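Local coordinates for malonyl CoA-acyl carrier protein transacylase (Burkholderia pseudomallei 1710b, PDB 3EZO) that probably catalyses transfer of the malonyl group from malonyl-CoA to holo acyl carrier protein, giving malonyl-ACP and free CoA, at residues Phe167-Gln172 against Ala288-Arg293; Ala12-Gly17 against Thr276-Cys281; Gln125-Ala130 against Ser209-Ala214; Gly136-Ile141 against Leu200-Pro205; Gln21-Leu26 against Asp60-Thr65. All coordinates share one frame; numbering follows the deposited sequence.

Contact 1: residues Phe167-Gln172 against Ala288-Arg293; sequences FNAPAQ and AGLTKR
L290 and R293, one turn apart on a helix, meet the bend between two antiparallel strands. Q172 crosses both side chains at about a right angle. Its CG lies anti to the backbone N (chi1 178°) and the chain runs extended beyond it, which carries the amide to the helix. L290 CD2 lies 3.6 Å from Q172 NE2, and L290 CD1 lies 3.5 Å from the backbone N168 O. R293 bends at chi2 and chi3, and its guanidinium plane is 28° from the Q172 amide plane. R293 NH1 gives Q172 OE1 a weak hydrogen bond of 2.8 Å, with an N-H...O angle of 118°. A169 CB sits over one face of the guanidinium, toward its rim, and is 3.7 Å from R293 CB. P170 O lies at the guanidinium edge, but the modelled approach of R293 NH2 is too close to interpret. A169 to Q172 form a type II turn, and a classic beta bulge sets N168 and A169 opposite Q172. N168 OD1 is hydrogen-bonded to H97 NE2, next to predicted active-site residue S98. The contact joins the hairpin of strands 162-169 and 172-176 to helix 286-294, which follows strand 277-281 of the parallel sheet.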
# COMPACT_ATOMS: atom_id res chain seq x y z
N PHE A 167 9.17 1.05 6.28
CA PHE A 167 9.16 0.84 7.71
C PHE A 167 7.78 0.33 8.14
O PHE A 167 6.87 1.12 8.38
CB PHE A 167 9.55 2.16 8.41
CG PHE A 167 10.89 2.68 7.98
CD1 PHE A 167 12.04 2.11 8.45
CD2 PHE A 167 10.99 3.73 7.07
CE1 PHE A 167 13.30 2.60 8.03
CE2 PHE A 167 12.23 4.22 6.67
CZ PHE A 167 13.36 3.66 7.15
N ASN A 168 7.67 -1.00 8.29
CA ASN A 168 6.40 -1.72 8.38
C ASN A 168 5.98 -2.06 9.79
O ASN A 168 4.79 -1.96 10.11
CB ASN A 168 6.51 -3.01 7.55
CG ASN A 168 6.50 -2.71 6.08
OD1 ASN A 168 6.19 -1.58 5.67
ND2 ASN A 168 6.86 -3.68 5.27
N ALA A 169 6.94 -2.46 10.62
CA ALA A 169 6.70 -2.71 12.04
C ALA A 169 8.04 -2.68 12.71
O ALA A 169 9.07 -2.80 12.04
CB ALA A 169 6.02 -4.09 12.25
N PRO A 170 8.06 -2.52 14.03
CA PRO A 170 9.34 -2.72 14.71
C PRO A 170 10.03 -4.00 14.26
O PRO A 170 9.40 -5.07 14.23
CB PRO A 170 8.94 -2.84 16.20
CG PRO A 170 7.63 -2.13 16.29
CD PRO A 170 6.95 -2.31 14.97
N ALA A 171 11.30 -3.90 13.91
CA ALA A 171 12.09 -5.03 13.52
C ALA A 171 11.64 -5.63 12.21
O ALA A 171 11.99 -6.77 11.87
CB ALA A 171 12.13 -6.11 14.67
N GLN A 172 10.92 -4.84 11.41
CA GLN A 172 10.47 -5.30 10.11
C GLN A 172 10.62 -4.16 9.06
O GLN A 172 9.86 -3.19 9.06
CB GLN A 172 9.05 -5.79 10.27
CG GLN A 172 8.43 -6.24 9.03
CD GLN A 172 7.17 -7.13 9.28
OE1 GLN A 172 6.88 -7.59 10.41
NE2 GLN A 172 6.43 -7.36 8.21
N ALA A 288 -3.39 -5.70 9.33
CA ALA A 288 -3.86 -6.17 10.64
C ALA A 288 -2.69 -6.62 11.54
O ALA A 288 -2.58 -6.21 12.70
CB ALA A 288 -4.87 -7.33 10.48
N GLY A 289 -1.82 -7.46 10.98
CA GLY A 289 -0.63 -7.95 11.71
C GLY A 289 0.33 -6.83 12.08
O GLY A 289 0.89 -6.82 13.17
N LEU A 290 0.54 -5.86 11.18
CA LEU A 290 1.45 -4.77 11.50
C LEU A 290 0.92 -3.90 12.64
O LEU A 290 1.70 -3.51 13.51
CB LEU A 290 1.77 -3.93 10.27
CG LEU A 290 2.32 -4.62 9.04
CD1 LEU A 290 2.59 -3.56 7.95
CD2 LEU A 290 3.60 -5.49 9.36
N THR A 291 -0.39 -3.61 12.66
CA THR A 291 -0.98 -2.78 13.72
C THR A 291 -0.67 -3.41 15.08
O THR A 291 -0.20 -2.72 16.01
CB THR A 291 -2.51 -2.63 13.55
OG1 THR A 291 -2.82 -2.03 12.29
CG2 THR A 291 -3.14 -1.80 14.68
N LYS A 292 -0.88 -4.74 15.18
CA LYS A 292 -0.60 -5.48 16.41
C LYS A 292 0.85 -5.24 16.88
O LYS A 292 1.09 -5.03 18.06
CB LYS A 292 -0.81 -7.01 16.24
CG LYS A 292 -2.21 -7.47 15.93
CD LYS A 292 -2.29 -9.03 15.83
CE LYS A 292 -3.72 -9.56 15.55
NZ LYS A 292 -4.07 -9.67 14.07
N ARG A 293 1.78 -5.28 15.94
CA ARG A 293 3.20 -5.12 16.24
C ARG A 293 3.59 -3.69 16.58
O ARG A 293 4.50 -3.45 17.38
CB ARG A 293 4.03 -5.55 15.04
CG ARG A 293 3.72 -6.94 14.47
CD ARG A 293 4.52 -7.99 15.10
NE ARG A 293 5.83 -7.41 15.33
CZ ARG A 293 6.79 -7.25 14.42
NH1 ARG A 293 6.65 -7.69 13.16
NH2 ARG A 293 7.92 -6.64 14.79

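Contact 2: residues Ala12-Gly17 against Thr276-Cys281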
# COMPACT_ATOMS: atom_id res chain seq x y z
N ALA A 12 -10.11 4.29 12.64
CA ALA A 12 -9.35 4.44 11.43
C ALA A 12 -9.56 3.24 10.52
O ALA A 12 -9.70 2.11 10.98
CB ALA A 12 -7.87 4.56 11.77
N PHE A 13 -9.52 3.51 9.23
CA PHE A 13 -9.39 2.48 8.23
C PHE A 13 -7.99 2.58 7.61
O PHE A 13 -7.56 3.68 7.20
CB PHE A 13 -10.48 2.64 7.16
CG PHE A 13 -11.75 1.85 7.44
CD1 PHE A 13 -12.16 1.57 8.73
CD2 PHE A 13 -12.55 1.44 6.40
CE1 PHE A 13 -13.36 0.84 8.95
CE2 PHE A 13 -13.75 0.71 6.63
CZ PHE A 13 -14.13 0.41 7.89
N VAL A 14 -7.30 1.44 7.52
CA VAL A 14 -6.06 1.34 6.77
C VAL A 14 -6.24 0.38 5.59
O VAL A 14 -6.85 -0.69 5.74
CB VAL A 14 -4.86 0.96 7.70
CG1 VAL A 14 -4.68 2.04 8.78
CG2 VAL A 14 -5.01 -0.44 8.36
N PHE A 15 -5.71 0.76 4.42
CA PHE A 15 -5.94 0.04 3.16
C PHE A 15 -4.62 -0.61 2.65
O PHE A 15 -3.58 0.04 2.57
CB PHE A 15 -6.51 0.96 2.10
CG PHE A 15 -7.85 1.54 2.46
CD1 PHE A 15 -9.03 0.91 2.07
CD2 PHE A 15 -7.94 2.71 3.17
CE1 PHE A 15 -10.27 1.43 2.43
CE2 PHE A 15 -9.19 3.26 3.51
CZ PHE A 15 -10.34 2.64 3.12
N PRO A 16 -4.67 -1.91 2.31
CA PRO A 16 -3.49 -2.67 1.85
C PRO A 16 -3.04 -2.35 0.42
O PRO A 16 -3.76 -1.78 -0.36
CB PRO A 16 -3.94 -4.14 1.99
CG PRO A 16 -5.45 -4.07 1.76
CD PRO A 16 -5.89 -2.75 2.35
N GLY A 17 -1.80 -2.69 0.10
CA GLY A 17 -1.30 -2.53 -1.26
C GLY A 17 -0.89 -3.85 -1.83
O GLY A 17 -1.43 -4.91 -1.44
N THR A 276 -8.27 4.48 18.83
CA THR A 276 -7.86 3.23 19.44
C THR A 276 -8.29 2.04 18.60
O THR A 276 -7.75 0.95 18.76
CB THR A 276 -8.50 3.11 20.84
OG1 THR A 276 -9.93 3.27 20.70
CG2 THR A 276 -7.97 4.25 21.76
N HIS A 277 -9.22 2.24 17.67
CA HIS A 277 -9.65 1.17 16.75
C HIS A 277 -9.15 1.36 15.32
O HIS A 277 -9.51 2.34 14.65
CB HIS A 277 -11.18 1.06 16.76
CG HIS A 277 -11.75 0.81 18.13
ND1 HIS A 277 -13.00 1.25 18.52
CD2 HIS A 277 -11.22 0.21 19.22
CE1 HIS A 277 -13.23 0.88 19.77
NE2 HIS A 277 -12.16 0.26 20.21
N VAL A 278 -8.38 0.40 14.85
CA VAL A 278 -7.80 0.45 13.52
C VAL A 278 -8.22 -0.80 12.73
O VAL A 278 -7.86 -1.95 13.06
CB VAL A 278 -6.29 0.62 13.60
CG1 VAL A 278 -5.69 0.64 12.23
CG2 VAL A 278 -5.94 1.93 14.46
N ILE A 279 -9.02 -0.56 11.70
CA ILE A 279 -9.65 -1.63 10.93
C ILE A 279 -8.96 -1.67 9.58
O ILE A 279 -8.87 -0.66 8.89
CB ILE A 279 -11.14 -1.38 10.77
CG1 ILE A 279 -11.82 -1.46 12.15
CG2 ILE A 279 -11.79 -2.39 9.78
CD1 ILE A 279 -13.21 -0.91 12.09
N GLU A 280 -8.39 -2.83 9.26
CA GLU A 280 -7.83 -3.05 7.93
C GLU A 280 -8.97 -3.30 6.99
O GLU A 280 -9.79 -4.20 7.23
CB GLU A 280 -6.84 -4.21 7.89
CG GLU A 280 -6.45 -4.56 6.43
CD GLU A 280 -5.25 -5.46 6.32
OE1 GLU A 280 -5.10 -6.36 7.18
OE2 GLU A 280 -4.48 -5.30 5.32
N CYS A 281 -9.07 -2.50 5.94
CA CYS A 281 -10.16 -2.65 4.99
C CYS A 281 -9.65 -3.25 3.69
O CYS A 281 -9.00 -2.58 2.89
CB CYS A 281 -10.88 -1.33 4.74
SG CYS A 281 -12.32 -1.43 3.63
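A12 N donates to H277 O at 2.9 Å, and I279 N donates back to A12 O at 2.8 Å. The same exchange repeats two residues on. V14 N bonds to I279 O at 3.0 Å, and C281 N to V14 O at 2.9 Å. These are the alternating bonds of a parallel pair, joining strands 11-15 and 277-281 in the five-stranded sheet. Side chains then pair on both faces. On the face of A12 and V14, V14 CG1 meets V278 CG1 at 3.9 Å. E280 lies on this face too, and its carboxylate takes the backbone N-H groups of L287 and A288. On the other face, F13 and I279 lie side by side and point the same way, with F13 CE1 3.6 Å from I279 CD1. C281 SG is anti to the backbone N (chi1 -177°), which sets it 4.8 Å from both F13 and F15 ring centroids, oblique to each. C281 CB is 3.6 Å from F13 CD2. C79 and Y80 of helix 65-85 also touch C281. The backbone polar groups are paired along the strands within apolar surroundings. E280 is a buried acid held by two N-H groups near the start of helix 286-294, which would probably favour its charged form.

Contact 3: residues Gln125-Ala130 against Ser209-Ala214; sequences QAMQTA and SLLKPA
A126 and A214 bring their backbones to a CA-CA distance of 4.8 Å, and A130 and P213 come nearly as near, at 5.2 Å between CA atoms. The meeting is between the C-terminal end of helix 113-128 and the first turn of helix 212-223. Small side chains permit the close approach. A214 CB points at the backbone of the other helix and lies 3.5 Å from A126 O. A130 CB fits among three residues: it is 3.9 Å from L211 CG, 4.1 Å from P213 CB and 4.0 Å from A214 CB. P213 CG lies 3.7 Å from A130 O. L211 is at the N-cap position of helix 212-223, and A214 N bonds back to L211 O. In the acyl transferase domain this helix follows the loop that bears H207, a predicted active-site residue. The M127 side chain lies close to that of H207. M127 and L211 cross at about a right angle. The M127 chain runs straight through chi2 and then turns at chi3 (76°). This turn brings CE back over the leucine, and CB, CG and CE of M127 all touch L211 CD2, with CB at 3.8 Å. L211 CD1 goes instead to the M127 carbonyl oxygen. Q69 of helix 65-85 and the loop residue F206 also touch M127. Between the two segments the contact is apolar. Polar links lie at its margin: K217, farther along helix 212-223, donates from NZ to A126 O, and T129 OG1 donates to Q125 O within the helix end.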
# COMPACT_ATOMS: atom_id res chain seq x y z
N GLN A 125 2.81 0.80 -14.29
CA GLN A 125 3.64 0.84 -15.51
C GLN A 125 4.91 1.70 -15.30
O GLN A 125 6.03 1.26 -15.62
CB GLN A 125 2.78 1.34 -16.70
CG GLN A 125 3.52 2.14 -17.84
CD GLN A 125 4.50 1.31 -18.65
OE1 GLN A 125 4.24 0.12 -18.97
NE2 GLN A 125 5.65 1.92 -18.99
N ALA A 126 4.72 2.90 -14.73
CA ALA A 126 5.78 3.82 -14.41
C ALA A 126 6.84 3.22 -13.49
O ALA A 126 8.02 3.34 -13.74
CB ALA A 126 5.20 5.12 -13.76
N MET A 127 6.40 2.64 -12.38
CA MET A 127 7.30 2.07 -11.39
C MET A 127 8.08 0.84 -11.94
O MET A 127 9.26 0.62 -11.60
CB MET A 127 6.53 1.69 -10.14
CG MET A 127 5.86 2.89 -9.39
SD MET A 127 4.98 2.29 -7.91
CE MET A 127 6.33 1.99 -6.81
N GLN A 128 7.42 0.06 -12.80
CA GLN A 128 8.05 -1.14 -13.33
C GLN A 128 9.11 -0.81 -14.41
O GLN A 128 10.00 -1.59 -14.64
CB GLN A 128 6.97 -2.10 -13.85
CG GLN A 128 7.48 -3.46 -14.31
CD GLN A 128 8.15 -4.24 -13.19
OE1 GLN A 128 9.25 -4.78 -13.40
NE2 GLN A 128 7.52 -4.26 -11.98
N THR A 129 8.98 0.33 -15.09
CA THR A 129 9.90 0.68 -16.15
C THR A 129 10.83 1.89 -15.88
O THR A 129 11.45 2.41 -16.82
CB THR A 129 9.08 0.93 -17.39
OG1 THR A 129 8.22 2.04 -17.16
CG2 THR A 129 8.24 -0.33 -17.74
N ALA A 130 10.91 2.34 -14.63
CA ALA A 130 11.73 3.51 -14.29
C ALA A 130 13.22 3.22 -14.55
O ALA A 130 13.93 4.08 -15.08
CB ALA A 130 11.52 3.94 -12.86
N SER A 209 15.40 5.92 -4.31
CA SER A 209 15.73 7.08 -5.14
C SER A 209 15.99 6.72 -6.58
O SER A 209 15.88 7.57 -7.46
CB SER A 209 16.95 7.81 -4.55
OG SER A 209 18.08 6.95 -4.45
N LEU A 210 16.33 5.45 -6.87
CA LEU A 210 16.45 5.00 -8.27
C LEU A 210 15.16 5.09 -9.05
O LEU A 210 15.17 5.15 -10.28
CB LEU A 210 17.00 3.60 -8.36
CG LEU A 210 18.26 3.33 -7.56
CD1 LEU A 210 18.69 1.88 -7.89
CD2 LEU A 210 19.27 4.35 -7.92
N LEU A 211 14.02 5.17 -8.35
CA LEU A 211 12.75 5.25 -9.03
C LEU A 211 12.32 6.68 -9.38
O LEU A 211 11.18 6.87 -9.78
CB LEU A 211 11.65 4.53 -8.22
CG LEU A 211 10.89 3.48 -9.05
CD1 LEU A 211 11.72 2.20 -9.28
CD2 LEU A 211 9.56 3.11 -8.42
N LYS A 212 13.22 7.68 -9.29
CA LYS A 212 12.84 9.04 -9.63
C LYS A 212 12.10 9.18 -10.97
O LYS A 212 11.19 10.02 -11.09
CB LYS A 212 14.06 9.95 -9.67
CG LYS A 212 13.81 11.36 -10.22
CD LYS A 212 15.11 12.11 -10.46
CE LYS A 212 14.92 13.47 -11.14
NZ LYS A 212 14.41 13.44 -12.51
N PRO A 213 12.50 8.39 -12.00
CA PRO A 213 11.80 8.56 -13.28
C PRO A 213 10.32 8.21 -13.19
O PRO A 213 9.53 8.83 -13.84
CB PRO A 213 12.57 7.63 -14.23
CG PRO A 213 13.97 7.47 -13.59
CD PRO A 213 13.75 7.59 -12.13
N ALA A 214 9.93 7.30 -12.30
CA ALA A 214 8.54 6.98 -12.10
C ALA A 214 7.82 8.19 -11.50
O ALA A 214 6.70 8.51 -11.93
CB ALA A 214 8.40 5.73 -11.19

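Contact 4: residues Gly136-Ile141 against Leu200-Pro205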
# COMPACT_ATOMS: atom_id res chain seq x y z
N GLY A 136 17.86 -3.38 -10.26
CA GLY A 136 17.64 -3.41 -8.84
C GLY A 136 16.54 -4.30 -8.36
O GLY A 136 15.86 -4.97 -9.15
N GLY A 137 16.33 -4.24 -7.04
CA GLY A 137 15.31 -5.02 -6.36
C GLY A 137 15.08 -4.58 -4.94
O GLY A 137 15.44 -3.46 -4.54
N MET A 138 14.49 -5.50 -4.17
CA MET A 138 14.05 -5.26 -2.81
C MET A 138 14.41 -6.46 -1.91
O MET A 138 14.54 -7.62 -2.40
CB MET A 138 12.54 -5.07 -2.85
CG MET A 138 12.08 -3.89 -3.69
SD MET A 138 10.34 -3.48 -3.40
CE MET A 138 10.39 -2.30 -2.05
N ALA A 139 14.54 -6.20 -0.61
CA ALA A 139 14.77 -7.27 0.36
C ALA A 139 14.11 -6.98 1.69
O ALA A 139 13.95 -5.83 2.07
CB ALA A 139 16.29 -7.51 0.57
N ALA A 140 13.80 -8.04 2.41
CA ALA A 140 13.13 -7.97 3.71
C ALA A 140 14.13 -8.26 4.79
O ALA A 140 14.80 -9.28 4.75
CB ALA A 140 11.96 -8.96 3.79
N ILE A 141 14.23 -7.36 5.75
CA ILE A 141 15.14 -7.51 6.87
C ILE A 141 14.32 -7.60 8.14
O ILE A 141 13.53 -6.70 8.46
CB ILE A 141 16.10 -6.34 7.01
CG1 ILE A 141 16.60 -5.89 5.63
CG2 ILE A 141 17.24 -6.74 7.99
CD1 ILE A 141 17.55 -6.86 4.92
N LEU A 200 13.57 -10.18 -2.13
CA LEU A 200 12.16 -10.39 -2.33
C LEU A 200 12.00 -10.71 -3.81
O LEU A 200 12.86 -10.33 -4.62
CB LEU A 200 11.33 -9.15 -1.92
CG LEU A 200 11.11 -8.93 -0.40
CD1 LEU A 200 10.47 -7.58 -0.07
CD2 LEU A 200 10.29 -10.07 0.24
N PRO A 201 10.94 -11.46 -4.18
CA PRO A 201 10.72 -11.79 -5.60
C PRO A 201 10.15 -10.60 -6.39
O PRO A 201 9.08 -10.71 -6.99
CB PRO A 201 9.72 -12.97 -5.54
CG PRO A 201 9.74 -13.45 -4.13
CD PRO A 201 10.08 -12.26 -3.29
N VAL A 202 10.87 -9.49 -6.40
CA VAL A 202 10.42 -8.22 -7.01
C VAL A 202 11.53 -7.80 -7.97
O VAL A 202 12.70 -8.06 -7.74
CB VAL A 202 10.20 -7.16 -5.92
CG1 VAL A 202 9.73 -5.81 -6.51
CG2 VAL A 202 9.21 -7.70 -4.88
N SER A 203 11.15 -7.15 -9.06
CA SER A 203 12.07 -6.96 -10.20
C SER A 203 12.57 -5.50 -10.38
O SER A 203 13.31 -5.21 -11.34
CB SER A 203 11.33 -7.38 -11.46
OG SER A 203 10.18 -6.55 -11.64
N ALA A 204 12.15 -4.61 -9.48
CA ALA A 204 12.36 -3.17 -9.62
C ALA A 204 12.52 -2.57 -8.22
O ALA A 204 11.87 -3.05 -7.27
CB ALA A 204 11.22 -2.58 -10.34
N PRO A 205 13.37 -1.56 -8.06
CA PRO A 205 13.72 -1.05 -6.71
C PRO A 205 12.74 -0.01 -6.20
O PRO A 205 13.10 1.18 -6.01
CB PRO A 205 15.07 -0.40 -6.98
CG PRO A 205 14.93 0.19 -8.33
CD PRO A 205 14.04 -0.76 -9.11
O HOH W 1 15.45 -3.34 -11.84
O HOH W 2 14.13 -7.98 -5.55
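L200 N donates to M138 O at 2.8 Å, with an N-H...O angle of 160°. This is the direct hydrogen bond between strand 136-141 and loop 200-205. Beyond L200 the loop swings outward through an inverse gamma turn centred on P201, and waters bridge the backbones. Water 2 accepts from M138 N at 2.9 Å and lies within donating distance of both L200 O and V202 O, the latter at 2.6 Å. Water 1 accepts from G136 N and lies 2.9 Å from S203 O.

Apolar contacts centre on M138, L200 and P205. M138 crosses V202 at a slant, and its SD touches V202 CG1 at 3.9 Å. M138 CG is anti to the carbonyl carbon (chi1 -61°), which directs the chain to the loop, where M138 CG also lies 3.7 Å from A204 O. L200 reaches toward A140, with CG near A140 N and CD2 4.1 Å from A140 CB. P205 packs on the backbone of G136 and G137. Its CB is 3.9 Å from G137 O.

Strand 136-142 runs between strands 172-176 and 196-199 in the four-stranded antiparallel sheet, and loop 200-205 continues from the latter. V174 and A176 of strand 172-176 touch M138, while helix 179-191 covers A139. P205 meets L210 and L211, just before helix 212-223.

Contact 5: residues Gln21-Leu26 against Asp60-Thr65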
# COMPACT_ATOMS: atom_id res chain seq x y z
N GLN A 21 -2.83 -9.70 -2.39
CA GLN A 21 -3.80 -10.31 -3.29
C GLN A 21 -3.68 -11.84 -3.30
O GLN A 21 -2.65 -12.37 -2.93
CB GLN A 21 -3.67 -9.75 -4.71
CG GLN A 21 -2.44 -10.19 -5.55
CD GLN A 21 -1.08 -9.59 -5.08
OE1 GLN A 21 -1.01 -8.63 -4.29
NE2 GLN A 21 -0.01 -10.17 -5.59
N SER A 22 -4.76 -12.50 -3.68
CA SER A 22 -4.81 -13.95 -3.93
C SER A 22 -6.03 -14.28 -4.79
O SER A 22 -7.03 -13.58 -4.78
CB SER A 22 -4.88 -14.73 -2.65
OG SER A 22 -5.96 -14.27 -1.87
N VAL A 23 -5.93 -15.38 -5.52
CA VAL A 23 -6.97 -15.83 -6.42
C VAL A 23 -8.10 -16.25 -5.52
O VAL A 23 -7.86 -16.92 -4.54
CB VAL A 23 -6.49 -17.00 -7.29
CG1 VAL A 23 -7.67 -17.74 -7.96
CG2 VAL A 23 -5.48 -16.51 -8.27
N GLY A 24 -9.31 -15.76 -5.81
CA GLY A 24 -10.49 -16.10 -5.05
C GLY A 24 -10.77 -15.19 -3.88
O GLY A 24 -11.74 -15.42 -3.13
N MET A 25 -9.96 -14.13 -3.70
CA MET A 25 -10.08 -13.32 -2.48
C MET A 25 -11.41 -12.60 -2.26
O MET A 25 -11.70 -12.24 -1.11
CB MET A 25 -8.95 -12.30 -2.37
CG MET A 25 -8.91 -11.29 -3.44
SD MET A 25 -7.47 -10.23 -3.27
CE MET A 25 -7.56 -9.37 -4.81
N LEU A 26 -12.17 -12.33 -3.31
CA LEU A 26 -13.50 -11.72 -3.14
C LEU A 26 -14.67 -12.72 -3.28
O LEU A 26 -15.83 -12.30 -3.41
CB LEU A 26 -13.69 -10.61 -4.16
CG LEU A 26 -12.77 -9.40 -3.94
CD1 LEU A 26 -13.00 -8.43 -5.06
CD2 LEU A 26 -13.06 -8.76 -2.59
N ASP A 60 -0.38 -16.07 -12.02
CA ASP A 60 0.67 -15.37 -12.79
C ASP A 60 0.14 -14.09 -13.45
O ASP A 60 0.83 -13.09 -13.50
CB ASP A 60 1.47 -16.29 -13.77
CG ASP A 60 0.65 -16.83 -14.93
OD1 ASP A 60 -0.59 -16.67 -14.95
OD2 ASP A 60 1.25 -17.44 -15.87
N GLU A 61 -1.13 -14.11 -13.87
CA GLU A 61 -1.81 -12.89 -14.35
C GLU A 61 -2.12 -11.94 -13.19
O GLU A 61 -1.91 -10.75 -13.30
CB GLU A 61 -3.12 -13.22 -15.08
CG GLU A 61 -2.97 -14.20 -16.22
CD GLU A 61 -1.98 -13.78 -17.27
OE1 GLU A 61 -1.87 -12.57 -17.57
OE2 GLU A 61 -1.34 -14.69 -17.88
N LEU A 62 -2.64 -12.47 -12.09
CA LEU A 62 -3.09 -11.64 -10.98
C LEU A 62 -1.90 -10.92 -10.38
O LEU A 62 -2.02 -9.78 -9.89
CB LEU A 62 -3.78 -12.49 -9.90
CG LEU A 62 -4.48 -11.76 -8.74
CD1 LEU A 62 -5.71 -10.97 -9.20
CD2 LEU A 62 -4.83 -12.72 -7.61
N ASN A 63 -0.74 -11.60 -10.40
CA ASN A 63 0.48 -11.03 -9.84
C ASN A 63 1.32 -10.15 -10.78
O ASN A 63 2.37 -9.70 -10.38
CB ASN A 63 1.40 -12.12 -9.32
CG ASN A 63 0.84 -12.87 -8.19
OD1 ASN A 63 -0.03 -12.41 -7.45
ND2 ASN A 63 1.37 -14.04 -8.01
N LEU A 64 0.90 -9.91 -12.00
CA LEU A 64 1.59 -8.88 -12.79
C LEU A 64 1.27 -7.53 -12.14
O LEU A 64 0.10 -7.21 -11.95
CB LEU A 64 1.09 -8.86 -14.22
CG LEU A 64 1.19 -10.17 -15.01
CD1 LEU A 64 0.50 -10.00 -16.34
CD2 LEU A 64 2.65 -10.57 -15.16
N THR A 65 2.28 -6.71 -11.85
CA THR A 65 2.07 -5.48 -11.07
C THR A 65 1.07 -4.53 -11.71
O THR A 65 0.30 -3.89 -11.01
CB THR A 65 3.39 -4.74 -10.78
OG1 THR A 65 3.82 -4.06 -11.98
CG2 THR A 65 4.47 -5.71 -10.30
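L62 CD2 rests against the backbone of the type II turn S22 to M25, in the loop after strand 11-15. This is the tight part of the contact. L62 CD2 lies 3.4 Å from S22 C and 3.6 Å from V23 N, so one methyl covers the peptide link. V23 CG2 adds a side contact of 3.9 Å to the same methyl. L62 has CG anti to its backbone N (chi1 -173°), which takes CD2 across to the turn. Q21 and L62 run alongside each other in opposing directions, with Q21 CG 4.0 Å from L62 CD2. I54 of helix 50-56 also touches L62, which is buried at the end of helix 59-62. The turn has G24 at its positive-phi position, and M25 N closes it on S22 O.

The other part is looser and lies nearer solvent. N63 is exposed and Q21 partly so, and one polar link joins them. A bend at chi2 of Q21 brings its amide to N63, and the two amide planes are 77° apart. Q21 OE1 takes the N-H of G19. Q21 NE2 reaches N63 OD1 at 2.9 Å with a nearly straight N-H...O angle of 172°, coming from above the N63 carbonyl plane.

The five contacts lie at different distances from the predicted active-site residues S98 and H207. M127 of contact 3 and M138 of contact 4 have side chains about 4 and 5 Å from that of H207. N168 of contact 1 and P16 of contact 2 lie about 8 and 9 Å from S98, side chain to side chain. Q21 of contact 5 is farther, about 11 Å from S98, side chain to side chain. Contacts 3 and 4 touch, with Q128 OE1 2.7 Å from S203 OG in a probable hydrogen bond. Contacts 1 and 2 touch where A288 N meets E280 OE1 at 2.8 Å. Contacts 1 and 4 share the antiparallel sheet. Contact 2 belongs to the parallel sheet, and its centre is about 25 Å from that of contact 4.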